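Local coordinates for NAD(+) phosphorylase MbcT (Mycobacterium tuberculosis, PDB 6FKG), which degrades NAD(+) by phosphorolysis, a toxic activity that kills the cell unless the cognate antitoxin MbcA blocks access to the active site, at residues His92-Thr97 / Leu167-Ser172. Numbering follows the deposited sequence.
Sequences HTIDVT and LQLRQS
T93 O takes two backbone N-H groups. The one from R170 is short and nearly straight, 2.8 Å from R170 N with 166° at the hydrogen, and arrives almost along the C=O axis; the one from Q171 N is weak. Two residues of 167-172 thus face one residue of 92-97, a classic beta bulge in the antiparallel pairing of strands 89-103 and 167-174 in the mixed sheet of the RES domain. Within the bulge T93 N also donates to Q171 O, at 2.8 Å; beyond it D95 and Q168 bond each other through N and O both ways.

The bulge leaves R170 CB pointing toward the neighbouring strand, and its chain bends at chi2 and crosses D95 at about a right angle. R170 NE closes a salt bridge to D95 OD2 at 2.8 Å, but the N-H...O angle is only 122°, so the hydrogen bond within the bridge is weak; carboxylate and guanidinium planes stand 75° apart. D95 CB lies over one guanidinium face. The other carboxylate oxygen, OD1, is held by T24 OG1 on strand 19-30, which flanks 89-103 on its other edge.

H92, I94, V96, L167, L169 and S172 share the face opposite T93, D95, Q168 and Q171; apart from H92 and S172 it is apolar. I94 CG1 meets L169 CD1 at 3.8 Å as the two side chains cross obliquely, while V96 and L167 lie side by side; L59 and L153 from other strands pack against I94 and V96. L169 CD1 also reaches H92 CB. The imidazole is gripped at both nitrogens, NE2 by T29 OG1 and ND1 by S172, which should fix its rotation: S172 OG sits in the ring plane, at its edge, 2.8 Å from H92 ND1.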
loop_
_atom_site.group_PDB
_atom_site.type_symbol
_atom_site.label_atom_id
_atom_site.label_comp_id
_atom_site.label_asym_id
_atom_site.label_seq_id
_atom_site.Cartn_x
_atom_site.Cartn_y
_atom_site.Cartn_z
ATOM N N HIS B 92 34.033 -13.786 -32.096
ATOM C CA HIS B 92 34.693 -14.934 -31.490
ATOM C C HIS B 92 34.326 -16.227 -32.167
ATOM O O HIS B 92 33.152 -16.537 -32.335
ATOM C CB HIS B 92 34.320 -15.031 -30.017
ATOM C CG HIS B 92 34.467 -13.744 -29.287
ATOM N ND1 HIS B 92 35.698 -13.179 -29.026
ATOM C CD2 HIS B 92 33.542 -12.898 -28.775
ATOM C CE1 HIS B 92 35.520 -12.042 -28.372
ATOM N NE2 HIS B 92 34.221 -11.849 -28.210
ATOM N N THR B 93 35.344 -16.981 -32.538
ATOM C CA THR B 93 35.173 -18.306 -33.089
ATOM C C THR B 93 35.349 -19.291 -31.948
ATOM O O THR B 93 36.410 -19.330 -31.335
ATOM C CB THR B 93 36.197 -18.587 -34.183
ATOM O OG1 THR B 93 36.084 -17.590 -35.204
ATOM C CG2 THR B 93 35.979 -19.963 -34.784
ATOM N N ILE B 94 34.308 -20.061 -31.659
ATOM C CA ILE B 94 34.291 -20.936 -30.490
ATOM C C ILE B 94 33.898 -22.339 -30.910
ATOM O O ILE B 94 32.786 -22.567 -31.389
ATOM C CB ILE B 94 33.321 -20.419 -29.410
ATOM C CG1 ILE B 94 33.770 -19.032 -28.918
ATOM C CG2 ILE B 94 33.223 -21.423 -28.245
ATOM C CD1 ILE B 94 32.704 -18.250 -28.143
ATOM N N ASP B 95 34.830 -23.272 -30.753
ATOM C CA ASP B 95 34.568 -24.676 -31.036
ATOM C C ASP B 95 33.745 -25.306 -29.913
ATOM O O ASP B 95 34.102 -25.218 -28.730
ATOM C CB ASP B 95 35.875 -25.453 -31.223
ATOM C CG ASP B 95 36.508 -25.226 -32.581
ATOM O OD1 ASP B 95 35.812 -24.753 -33.501
ATOM O OD2 ASP B 95 37.704 -25.548 -32.737
ATOM N N VAL B 96 32.644 -25.945 -30.293
ATOM C CA VAL B 96 31.769 -26.631 -29.340
ATOM C C VAL B 96 31.886 -28.140 -29.559
ATOM O O VAL B 96 31.756 -28.613 -30.691
ATOM C CB VAL B 96 30.300 -26.183 -29.502
ATOM C CG1 VAL B 96 29.388 -26.948 -28.551
ATOM C CG2 VAL B 96 30.181 -24.678 -29.297
ATOM N N THR B 97 32.127 -28.890 -28.487
ATOM C CA THR B 97 32.356 -30.329 -28.596
ATOM C C THR B 97 31.430 -31.140 -27.702
ATOM O O THR B 97 31.398 -30.951 -26.487
ATOM C CB THR B 97 33.816 -30.692 -28.246
ATOM O OG1 THR B 97 34.699 -29.934 -29.081
ATOM C CG2 THR B 97 34.075 -32.193 -28.453
ATOM N N LEU B 167 33.666 -26.074 -24.649
ATOM C CA LEU B 167 33.692 -24.810 -25.365
ATOM C C LEU B 167 35.136 -24.321 -25.389
ATOM O O LEU B 167 35.764 -24.194 -24.347
ATOM C CB LEU B 167 32.784 -23.773 -24.705
ATOM C CG LEU B 167 31.356 -23.591 -25.204
ATOM C CD1 LEU B 167 30.584 -24.892 -25.132
ATOM C CD2 LEU B 167 30.682 -22.529 -24.359
ATOM N N GLN B 168 35.666 -24.062 -26.577
ATOM C CA GLN B 168 37.047 -23.615 -26.699
ATOM C C GLN B 168 37.154 -22.425 -27.629
ATOM O O GLN B 168 36.815 -22.525 -28.812
ATOM C CB GLN B 168 37.940 -24.749 -27.203
ATOM C CG GLN B 168 38.117 -25.886 -26.205
ATOM C CD GLN B 168 38.867 -27.067 -26.793
ATOM O OE1 GLN B 168 38.518 -27.570 -27.863
ATOM N NE2 GLN B 168 39.904 -27.511 -26.097
ATOM N N LEU B 169 37.617 -21.301 -27.089
ATOM C CA LEU B 169 37.825 -20.096 -27.889
ATOM C C LEU B 169 39.000 -20.319 -28.832
ATOM O O LEU B 169 40.100 -20.618 -28.379
ATOM C CB LEU B 169 38.091 -18.886 -26.995
ATOM C CG LEU B 169 38.343 -17.573 -27.727
ATOM C CD1 LEU B 169 37.092 -17.157 -28.504
ATOM C CD2 LEU B 169 38.784 -16.482 -26.753
ATOM N N ARG B 170 38.760 -20.189 -30.134
ATOM C CA ARG B 170 39.796 -20.438 -31.140
ATOM C C ARG B 170 40.402 -19.142 -31.637
ATOM O O ARG B 170 41.584 -19.077 -31.926
ATOM C CB ARG B 170 39.231 -21.215 -32.334
ATOM C CG ARG B 170 38.867 -22.655 -32.040
ATOM C CD ARG B 170 39.904 -23.311 -31.135
ATOM N NE ARG B 170 39.968 -24.752 -31.352
ATOM C CZ ARG B 170 40.358 -25.634 -30.434
ATOM N NH1 ARG B 170 40.712 -25.229 -29.220
ATOM N NH2 ARG B 170 40.384 -26.926 -30.730
ATOM N N GLN B 171 39.583 -18.102 -31.736
ATOM C CA GLN B 171 40.009 -16.881 -32.403
ATOM C C GLN B 171 39.075 -15.734 -32.047
ATOM O O GLN B 171 37.889 -15.954 -31.851
ATOM C CB GLN B 171 40.038 -17.107 -33.916
ATOM C CG GLN B 171 40.406 -15.905 -34.756
ATOM C CD GLN B 171 40.158 -16.161 -36.226
ATOM O OE1 GLN B 171 39.381 -15.459 -36.872
ATOM N NE2 GLN B 171 40.810 -17.180 -36.761
ATOM N N SER B 172 39.619 -14.524 -31.941
ATOM C CA SER B 172 38.804 -13.310 -31.764
ATOM C C SER B 172 39.327 -12.250 -32.725
ATOM O O SER B 172 40.532 -12.042 -32.803
ATOM C CB SER B 172 38.872 -12.777 -30.323
ATOM O OG SER B 172 38.403 -13.719 -29.372
HETATM O O HOH W 1 36.678 -14.939 -34.994
#